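Local atomic coordinates of Phthiocerol/phthiodiolone dimycocerosyl transferase (Mycobacterium tuberculosis, PDB entry 1Q9J), a protein that probably catalyses the final step of phthiocerol dimycocerosate ester synthesis, transferring mycocerosyl groups from mycocerosic acid synthase onto the hydroxyls of phthiocerol and related lipid alcohols. Residues A[13-22]-A[325-333]; A[98-108]-A[119-127]. All coordinates share one frame; numbering follows the deposited sequence.

Interaction 1: A[13-22]-A[325-333]; sequences SEEVFAQYEV and LHFGTAFEG
The imidazole of His326 lies like a filling between Ser13 of the other segment and the methyl of Thr329 in its own, and although it is polar, no hydrogen bond crosses this contact. In a protein built of two related domains, of the CoA-dependent acyltransferase clan, the contact brings one side of helix 12-19, and the turn that follows it, against the short 3-10 segment 327-331, about three hundred residues later. Ser13 supplies two touches to the same ring: its CA sits over the face, 4.2 Å from the ring centroid, and its OG stands over the rim of that ring. Val16 CG2 meets the imidazole at the edge, in plane, 3.6 Å from His326 NE2. Thr329 OG1 also bonds the His326 carbonyl oxygen at 3.1 Å, tying His326 to the middle of the 3-10 segment.

Val16 links the two halves of the packing. With CG1 anti to the backbone N (chi1 -177°) and CG2 beside that N, its two methyls part: CG2 goes to the histidine while CG1 lies 4.1 Å from Phe331 CB and also approaches the carbonyl oxygen of Gly328. The next residue, Phe17, reaches the backbone at Gly328 with its ring, Phe17 CZ to Gly328 CA 3.9 Å, and the Phe331 CE1 corner meets Phe17 near the plane of its ring.

A Schellman motif, with Glu21 at positive phi, ends the helix and turns the chain so that Val22 comes back onto Phe331. Both Val22 methyls cover one face of that ring off-centre, and Phe368 packs edge-to-face with it. Beyond them, the carbonyl oxygen of Phe331 sits over one face of the Tyr20 ring, 3.7 Å from Tyr20 CE2.

Interaction 2: A[98-108]-A[119-127]; sequences LDQSVSLLHLQ and TLYLHHCMA
Leu104 to Gln108 runs antiparallel to Thr119 to His123, the two arms of the hairpin formed by strands 105-110 and 117-123; the short strand axes make 173° at a closest approach of 4.7 Å. Hydrogen-bonded pairs, His106 with Tyr121 and Gln108 with Thr119, alternate with the non-hydrogen-bonded pairs Leu105 with Leu122 and Leu107 with Leu120. The run extends one bond past the strand start, from His123 N to Leu104 O at 2.9 Å. Tyr121 N meets His106 O at 2.8 Å, in the carbonyl plane.

The two sheet faces differ in chemistry. On one, Leu105, Leu107, Leu120 and Leu122 pack branch to branch: CD1 of Leu105 touches Leu122 CD1 at 3.6 Å, and CD1 of Leu120 lies 3.8 Å from that of Leu107. Phe43 of helix 36-49 covers Leu105 and Leu107. On the other face, with its CG anti to the carbonyl carbon (chi1 -65°), the Tyr121 ring leans toward the partner strand, placing His106 O at its edge, in plane; from the loop before that strand Leu98 CD2 comes within 3.9 Å of Tyr121 CD2. Tyr369, distant in sequence, meets the same ring edge-to-face.

At the strand end Leu104 leans across to His123, its CD2 3.6 Å from His123 CB, while its CD1 turns to Met126 CG.

Alternate backbone groups are thus paired across the hairpin, while Leu120 and Leu122 bond to strand 23-31; one sheet face is given to leucine packing, and His123, bonded through its N and packed by Leu104 at CB, stands where the strand leads into His124, by similarity the proton acceptor.

In the fold
Both contacts converge on His124, which follows the strand of interaction 2 in the HHxxxDG motif of the family. Val22, from segment 13-22, reaches that residue through its backbone: Val22 O lies 3.1 Å from His124 N, a probable hydrogen bond. Phe17 of interaction 1 stacks its ring on the His124 imidazole, the side chains about 3 Å apart at their nearest atoms, and comes within about 6 Å of the side chain of Asp128, which by similarity organises the active site. His123 NE2 adds a weak hydrogen bond to Phe17 O. The centres are 15 Å apart; interaction 1 joins the C-terminal half of the chain, via helix 12-19, to the presumed proton acceptor, and interaction 2 forms the strand leading into it.

Interaction 1: A[13-22]-A[325-333]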
loop_
_atom_site.group_PDB
_atom_site.type_symbol
_atom_site.label_atom_id
_atom_site.label_comp_id
_atom_site.label_asym_id
_atom_site.label_seq_id
_atom_site.Cartn_x
_atom_site.Cartn_y
_atom_site.Cartn_z
ATOM N N SER A 13 -11.124 3.877 11.622
ATOM C CA SER A 13 -10.453 3.721 10.342
ATOM C C SER A 13 -9.324 2.674 10.413
ATOM O O SER A 13 -9.054 1.963 9.444
ATOM C CB SER A 13 -9.922 5.092 9.919
ATOM O OG SER A 13 -8.899 5.008 8.957
ATOM N N GLU A 14 -8.685 2.566 11.572
ATOM C CA GLU A 14 -7.579 1.630 11.762
ATOM C C GLU A 14 -8.032 0.204 12.084
ATOM O O GLU A 14 -7.354 -0.767 11.735
ATOM C CB GLU A 14 -6.679 2.175 12.868
ATOM C CG GLU A 14 -6.378 3.637 12.626
ATOM C CD GLU A 14 -5.503 4.290 13.671
ATOM O OE1 GLU A 14 -5.918 4.331 14.856
ATOM O OE2 GLU A 14 -4.398 4.763 13.283
ATOM N N GLU A 15 -9.189 0.084 12.727
ATOM C CA GLU A 15 -9.732 -1.215 13.096
ATOM C C GLU A 15 -9.856 -2.196 11.957
ATOM O O GLU A 15 -9.809 -3.395 12.176
ATOM C CB GLU A 15 -11.086 -1.054 13.782
ATOM C CG GLU A 15 -10.970 -0.247 15.052
ATOM C CD GLU A 15 -12.172 -0.361 15.954
ATOM O OE1 GLU A 15 -13.300 -0.034 15.503
ATOM O OE2 GLU A 15 -11.983 -0.773 17.129
ATOM N N VAL A 16 -10.021 -1.713 10.736
ATOM C CA VAL A 16 -10.118 -2.656 9.637
ATOM C C VAL A 16 -8.896 -3.574 9.696
ATOM O O VAL A 16 -9.031 -4.791 9.655
ATOM C CB VAL A 16 -10.137 -1.950 8.261
ATOM C CG1 VAL A 16 -10.305 -2.980 7.145
ATOM C CG2 VAL A 16 -11.289 -0.950 8.214
ATOM N N PHE A 17 -7.708 -2.986 9.817
ATOM C CA PHE A 17 -6.476 -3.766 9.841
ATOM C C PHE A 17 -6.339 -4.690 11.053
ATOM O O PHE A 17 -5.608 -5.685 11.000
ATOM C CB PHE A 17 -5.275 -2.829 9.736
ATOM C CG PHE A 17 -5.457 -1.733 8.723
ATOM C CD1 PHE A 17 -5.705 -0.424 9.133
ATOM C CD2 PHE A 17 -5.423 -2.014 7.357
ATOM C CE1 PHE A 17 -5.919 0.582 8.196
ATOM C CE2 PHE A 17 -5.637 -1.014 6.415
ATOM C CZ PHE A 17 -5.884 0.287 6.831
ATOM N N ALA A 18 -7.015 -4.359 12.148
ATOM C CA ALA A 18 -6.967 -5.232 13.317
ATOM C C ALA A 18 -8.011 -6.348 13.117
ATOM O O ALA A 18 -7.747 -7.523 13.388
ATOM C CB ALA A 18 -7.256 -4.453 14.592
ATOM N N GLN A 19 -9.184 -5.977 12.613
ATOM C CA GLN A 19 -10.241 -6.945 12.366
ATOM C C GLN A 19 -9.840 -8.043 11.363
ATOM O O GLN A 19 -10.418 -9.123 11.378
ATOM C CB GLN A 19 -11.515 -6.236 11.887
ATOM C CG GLN A 19 -12.675 -7.197 11.631
ATOM C CD GLN A 19 -13.997 -6.491 11.333
ATOM O OE1 GLN A 19 -14.064 -5.585 10.490
ATOM N NE2 GLN A 19 -15.063 -6.927 12.005
ATOM N N TYR A 20 -8.871 -7.768 10.492
ATOM C CA TYR A 20 -8.403 -8.766 9.529
ATOM C C TYR A 20 -6.914 -9.017 9.718
ATOM O O TYR A 20 -6.230 -9.423 8.777
ATOM C CB TYR A 20 -8.624 -8.317 8.076
ATOM C CG TYR A 20 -10.075 -8.258 7.668
ATOM C CD1 TYR A 20 -10.934 -7.316 8.226
ATOM C CD2 TYR A 20 -10.599 -9.174 6.760
ATOM C CE1 TYR A 20 -12.281 -7.285 7.901
ATOM C CE2 TYR A 20 -11.947 -9.159 6.421
ATOM C CZ TYR A 20 -12.784 -8.208 7.003
ATOM O OH TYR A 20 -14.126 -8.182 6.709
ATOM N N GLU A 21 -6.417 -8.781 10.929
ATOM C CA GLU A 21 -5.003 -8.972 11.232
ATOM C C GLU A 21 -4.132 -8.604 10.030
ATOM O O GLU A 21 -3.267 -9.383 9.628
ATOM C CB GLU A 21 -4.739 -10.430 11.623
ATOM C CG GLU A 21 -5.175 -10.831 13.040
ATOM C CD GLU A 21 -4.008 -11.366 13.898
ATOM O OE1 GLU A 21 -4.272 -11.798 15.047
ATOM O OE2 GLU A 21 -2.836 -11.346 13.435
ATOM N N VAL A 22 -4.337 -7.419 9.458
ATOM C CA VAL A 22 -3.563 -7.032 8.278
ATOM C C VAL A 22 -2.120 -6.590 8.569
ATOM O O VAL A 22 -1.879 -5.710 9.384
ATOM C CB VAL A 22 -4.295 -5.897 7.475
ATOM C CG1 VAL A 22 -3.493 -5.539 6.230
ATOM C CG2 VAL A 22 -5.693 -6.339 7.086
ATOM N N LEU A 325 -14.609 8.253 3.970
ATOM C CA LEU A 325 -14.068 7.121 3.237
ATOM C C LEU A 325 -12.542 7.028 3.251
ATOM O O LEU A 325 -11.843 7.981 2.912
ATOM C CB LEU A 325 -14.560 7.153 1.783
ATOM C CG LEU A 325 -15.366 5.950 1.262
ATOM C CD1 LEU A 325 -15.584 6.100 -0.248
ATOM C CD2 LEU A 325 -14.612 4.635 1.548
ATOM N N HIS A 326 -12.023 5.871 3.646
ATOM C CA HIS A 326 -10.577 5.650 3.651
ATOM C C HIS A 326 -10.298 4.453 2.754
ATOM O O HIS A 326 -11.190 3.654 2.475
ATOM C CB HIS A 326 -10.057 5.380 5.073
ATOM C CG HIS A 326 -10.712 4.217 5.754
ATOM N ND1 HIS A 326 -12.033 4.233 6.146
ATOM C CD2 HIS A 326 -10.230 3.002 6.106
ATOM C CE1 HIS A 326 -12.337 3.078 6.710
ATOM N NE2 HIS A 326 -11.262 2.312 6.698
ATOM N N PHE A 327 -9.058 4.311 2.313
ATOM C CA PHE A 327 -8.743 3.198 1.438
ATOM C C PHE A 327 -8.670 1.863 2.175
ATOM O O PHE A 327 -8.567 0.813 1.549
ATOM C CB PHE A 327 -7.441 3.472 0.682
ATOM C CG PHE A 327 -7.241 2.592 -0.531
ATOM C CD1 PHE A 327 -8.274 2.382 -1.449
ATOM C CD2 PHE A 327 -6.003 2.009 -0.781
ATOM C CE1 PHE A 327 -8.072 1.605 -2.603
ATOM C CE2 PHE A 327 -5.797 1.234 -1.931
ATOM C CZ PHE A 327 -6.836 1.035 -2.844
ATOM N N GLY A 328 -8.730 1.889 3.500
ATOM C CA GLY A 328 -8.700 0.630 4.216
ATOM C C GLY A 328 -9.888 -0.235 3.804
ATOM O O GLY A 328 -9.820 -1.467 3.843
ATOM N N THR A 329 -10.981 0.412 3.404
ATOM C CA THR A 329 -12.197 -0.294 2.995
ATOM C C THR A 329 -11.929 -1.373 1.941
ATOM O O THR A 329 -12.734 -2.286 1.746
ATOM C CB THR A 329 -13.261 0.688 2.426
ATOM O OG1 THR A 329 -12.787 1.273 1.202
ATOM C CG2 THR A 329 -13.555 1.794 3.425
ATOM N N ALA A 330 -10.793 -1.256 1.264
ATOM C CA ALA A 330 -10.407 -2.213 0.239
ATOM C C ALA A 330 -10.421 -3.637 0.777
ATOM O O ALA A 330 -10.801 -4.557 0.066
ATOM C CB ALA A 330 -9.021 -1.875 -0.288
ATOM N N PHE A 331 -10.002 -3.806 2.028
ATOM C CA PHE A 331 -9.956 -5.117 2.658
ATOM C C PHE A 331 -11.326 -5.621 3.070
ATOM O O PHE A 331 -11.444 -6.621 3.767
ATOM C CB PHE A 331 -9.039 -5.089 3.879
ATOM C CG PHE A 331 -7.596 -4.933 3.536
ATOM C CD1 PHE A 331 -7.035 -3.672 3.382
ATOM C CD2 PHE A 331 -6.802 -6.048 3.330
ATOM C CE1 PHE A 331 -5.696 -3.525 3.024
ATOM C CE2 PHE A 331 -5.463 -5.916 2.973
ATOM C CZ PHE A 331 -4.910 -4.650 2.820
ATOM N N GLU A 332 -12.367 -4.924 2.649
ATOM C CA GLU A 332 -13.710 -5.352 2.974
ATOM C C GLU A 332 -14.422 -5.754 1.691
ATOM O O GLU A 332 -15.647 -5.790 1.636
ATOM C CB GLU A 332 -14.455 -4.222 3.669
ATOM C CG GLU A 332 -13.790 -3.799 4.949
ATOM C CD GLU A 332 -14.487 -2.631 5.596
ATOM O OE1 GLU A 332 -14.528 -1.549 4.978
ATOM O OE2 GLU A 332 -15.002 -2.791 6.719
ATOM N N GLY A 333 -13.631 -6.046 0.661
ATOM C CA GLY A 333 -14.175 -6.449 -0.623
ATOM C C GLY A 333 -15.313 -5.578 -1.114
ATOM O O GLY A 333 -15.271 -4.353 -0.970
#

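Interaction 2: A[98-108]-A[119-127]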
loop_
_atom_site.group_PDB
_atom_site.type_symbol
_atom_site.label_atom_id
_atom_site.label_comp_id
_atom_site.label_asym_id
_atom_site.label_seq_id
_atom_site.Cartn_x
_atom_site.Cartn_y
_atom_site.Cartn_z
ATOM N N LEU A 98 3.162 -14.156 12.489
ATOM C CA LEU A 98 2.802 -12.768 12.742
ATOM C C LEU A 98 1.585 -12.774 13.639
ATOM O O LEU A 98 0.613 -13.466 13.355
ATOM C CB LEU A 98 2.455 -12.058 11.437
ATOM C CG LEU A 98 3.519 -12.123 10.356
ATOM C CD1 LEU A 98 2.896 -11.704 9.061
ATOM C CD2 LEU A 98 4.721 -11.267 10.707
ATOM N N ASP A 99 1.631 -11.997 14.714
ATOM C CA ASP A 99 0.509 -11.950 15.636
ATOM C C ASP A 99 0.309 -10.559 16.230
ATOM O O ASP A 99 1.183 -10.055 16.931
ATOM C CB ASP A 99 0.740 -12.953 16.764
ATOM C CG ASP A 99 -0.427 -13.028 17.722
ATOM O OD1 ASP A 99 -0.314 -13.724 18.750
ATOM O OD2 ASP A 99 -1.464 -12.400 17.445
ATOM N N GLN A 100 -0.843 -9.954 15.946
ATOM C CA GLN A 100 -1.186 -8.625 16.454
ATOM C C GLN A 100 -0.994 -8.488 17.953
ATOM O O GLN A 100 -0.382 -7.531 18.427
ATOM C CB GLN A 100 -2.645 -8.301 16.190
ATOM C CG GLN A 100 -3.043 -8.249 14.759
ATOM C CD GLN A 100 -4.511 -7.887 14.612
ATOM O OE1 GLN A 100 -4.948 -7.446 13.554
ATOM N NE2 GLN A 100 -5.281 -8.077 15.683
ATOM N N SER A 101 -1.562 -9.438 18.692
ATOM C CA SER A 101 -1.505 -9.451 20.151
ATOM C C SER A 101 -0.085 -9.494 20.678
ATOM O O SER A 101 0.150 -9.197 21.844
ATOM C CB SER A 101 -2.271 -10.651 20.681
ATOM O OG SER A 101 -1.793 -11.830 20.072
ATOM N N VAL A 102 0.862 -9.843 19.814
ATOM C CA VAL A 102 2.249 -9.919 20.230
ATOM C C VAL A 102 3.145 -8.783 19.736
ATOM O O VAL A 102 3.587 -7.964 20.523
ATOM C CB VAL A 102 2.872 -11.263 19.792
ATOM C CG1 VAL A 102 4.319 -11.352 20.262
ATOM C CG2 VAL A 102 2.054 -12.418 20.347
ATOM N N SER A 103 3.414 -8.739 18.436
ATOM C CA SER A 103 4.291 -7.715 17.862
ATOM C C SER A 103 3.655 -7.112 16.603
ATOM O O SER A 103 2.766 -7.719 16.004
ATOM C CB SER A 103 5.641 -8.368 17.529
ATOM O OG SER A 103 6.555 -7.477 16.933
ATOM N N LEU A 104 4.086 -5.924 16.191
ATOM C CA LEU A 104 3.512 -5.320 14.979
ATOM C C LEU A 104 4.598 -5.011 13.968
ATOM O O LEU A 104 4.324 -4.462 12.909
ATOM C CB LEU A 104 2.782 -4.027 15.324
ATOM C CG LEU A 104 1.635 -4.160 16.322
ATOM C CD1 LEU A 104 1.010 -2.793 16.559
ATOM C CD2 LEU A 104 0.599 -5.125 15.780
ATOM N N LEU A 105 5.827 -5.381 14.301
ATOM C CA LEU A 105 6.954 -5.121 13.430
ATOM C C LEU A 105 7.963 -6.272 13.523
ATOM O O LEU A 105 8.265 -6.772 14.618
ATOM C CB LEU A 105 7.607 -3.799 13.836
ATOM C CG LEU A 105 8.824 -3.320 13.044
ATOM C CD1 LEU A 105 8.443 -3.058 11.596
ATOM C CD2 LEU A 105 9.378 -2.074 13.685
ATOM N N HIS A 106 8.480 -6.676 12.363
ATOM C CA HIS A 106 9.448 -7.764 12.255
ATOM C C HIS A 106 10.419 -7.481 11.108
ATOM O O HIS A 106 9.995 -7.219 9.975
ATOM C CB HIS A 106 8.725 -9.095 11.987
ATOM C CG HIS A 106 8.007 -9.657 13.180
ATOM N ND1 HIS A 106 8.668 -10.122 14.293
ATOM C CD2 HIS A 106 6.687 -9.833 13.425
ATOM C CE1 HIS A 106 7.787 -10.564 15.176
ATOM N NE2 HIS A 106 6.579 -10.400 14.675
ATOM N N LEU A 107 11.718 -7.508 11.400
ATOM C CA LEU A 107 12.724 -7.295 10.360
ATOM C C LEU A 107 13.423 -8.629 10.118
ATOM O O LEU A 107 14.235 -9.070 10.925
ATOM C CB LEU A 107 13.753 -6.232 10.774
ATOM C CG LEU A 107 14.815 -5.987 9.690
ATOM C CD1 LEU A 107 14.131 -5.745 8.351
ATOM C CD2 LEU A 107 15.704 -4.808 10.055
ATOM N N GLN A 108 13.109 -9.266 8.997
ATOM C CA GLN A 108 13.684 -10.568 8.674
ATOM C C GLN A 108 14.741 -10.553 7.566
ATOM O O GLN A 108 14.429 -10.286 6.406
ATOM C CB GLN A 108 12.558 -11.524 8.286
ATOM C CG GLN A 108 13.011 -12.941 8.029
ATOM C CD GLN A 108 11.936 -13.752 7.349
ATOM O OE1 GLN A 108 11.498 -13.411 6.247
ATOM N NE2 GLN A 108 11.504 -14.835 7.994
ATOM N N THR A 119 13.395 -8.211 4.582
ATOM C CA THR A 119 11.941 -8.158 4.575
ATOM C C THR A 119 11.426 -7.532 5.850
ATOM O O THR A 119 11.731 -8.005 6.944
ATOM C CB THR A 119 11.327 -9.550 4.448
ATOM O OG1 THR A 119 11.926 -10.226 3.342
ATOM C CG2 THR A 119 9.821 -9.453 4.222
ATOM N N LEU A 120 10.642 -6.470 5.694
ATOM C CA LEU A 120 10.065 -5.775 6.829
ATOM C C LEU A 120 8.577 -6.062 6.895
ATOM O O LEU A 120 7.871 -5.975 5.892
ATOM C CB LEU A 120 10.273 -4.273 6.710
ATOM C CG LEU A 120 9.921 -3.514 7.992
ATOM C CD1 LEU A 120 11.167 -3.415 8.863
ATOM C CD2 LEU A 120 9.415 -2.117 7.647
ATOM N N TYR A 121 8.113 -6.435 8.080
ATOM C CA TYR A 121 6.700 -6.716 8.291
ATOM C C TYR A 121 6.170 -5.631 9.201
ATOM O O TYR A 121 6.734 -5.346 10.265
ATOM C CB TYR A 121 6.486 -8.075 8.940
ATOM C CG TYR A 121 6.904 -9.223 8.070
ATOM C CD1 TYR A 121 8.232 -9.627 8.022
ATOM C CD2 TYR A 121 5.966 -9.913 7.291
ATOM C CE1 TYR A 121 8.613 -10.692 7.222
ATOM C CE2 TYR A 121 6.337 -10.981 6.485
ATOM C CZ TYR A 121 7.666 -11.366 6.454
ATOM O OH TYR A 121 8.051 -12.410 5.635
ATOM N N LEU A 122 5.067 -5.038 8.776
ATOM C CA LEU A 122 4.488 -3.934 9.500
ATOM C C LEU A 122 2.983 -4.035 9.546
ATOM O O LEU A 122 2.330 -4.169 8.520
ATOM C CB LEU A 122 4.893 -2.656 8.792
ATOM C CG LEU A 122 4.641 -1.334 9.496
ATOM C CD1 LEU A 122 5.344 -1.295 10.845
ATOM C CD2 LEU A 122 5.154 -0.243 8.571
ATOM N N HIS A 123 2.420 -3.990 10.740
ATOM C CA HIS A 123 0.984 -4.049 10.833
ATOM C C HIS A 123 0.414 -2.777 10.200
ATOM O O HIS A 123 0.849 -1.659 10.509
ATOM C CB HIS A 123 0.558 -4.173 12.281
ATOM C CG HIS A 123 -0.871 -4.570 12.434
ATOM N ND1 HIS A 123 -1.255 -5.879 12.617
ATOM C CD2 HIS A 123 -2.012 -3.847 12.310
ATOM C CE1 HIS A 123 -2.577 -5.953 12.594
ATOM N NE2 HIS A 123 -3.054 -4.735 12.406
ATOM N N HIS A 124 -0.563 -2.954 9.316
ATOM C CA HIS A 124 -1.165 -1.830 8.593
ATOM C C HIS A 124 -1.860 -0.749 9.442
ATOM O O HIS A 124 -2.129 0.351 8.962
ATOM C CB HIS A 124 -2.143 -2.365 7.540
ATOM C CG HIS A 124 -2.290 -1.486 6.331
ATOM N ND1 HIS A 124 -2.685 -0.168 6.407
ATOM C CD2 HIS A 124 -2.172 -1.764 5.010
ATOM C CE1 HIS A 124 -2.809 0.325 5.190
ATOM N NE2 HIS A 124 -2.503 -0.624 4.322
ATOM N N CYS A 125 -2.126 -1.056 10.701
ATOM C CA CYS A 125 -2.772 -0.090 11.551
ATOM C C CYS A 125 -1.733 0.965 11.966
ATOM O O CYS A 125 -2.049 1.971 12.591
ATOM C CB CYS A 125 -3.373 -0.784 12.786
ATOM S SG CYS A 125 -2.208 -0.981 14.215
ATOM N N MET A 126 -0.486 0.741 11.601
ATOM C CA MET A 126 0.536 1.689 11.967
ATOM C C MET A 126 1.064 2.485 10.798
ATOM O O MET A 126 1.865 3.402 10.981
ATOM C CB MET A 126 1.676 0.943 12.618
ATOM C CG MET A 126 1.220 0.233 13.872
ATOM S SD MET A 126 1.051 1.395 15.254
ATOM C CE MET A 126 2.769 1.782 15.386
ATOM N N ALA A 127 0.630 2.150 9.592
ATOM C CA ALA A 127 1.138 2.865 8.445
ATOM C C ALA A 127 0.494 2.422 7.159
ATOM O O ALA A 127 0.190 1.245 6.976
ATOM C CB ALA A 127 2.634 2.673 8.352
#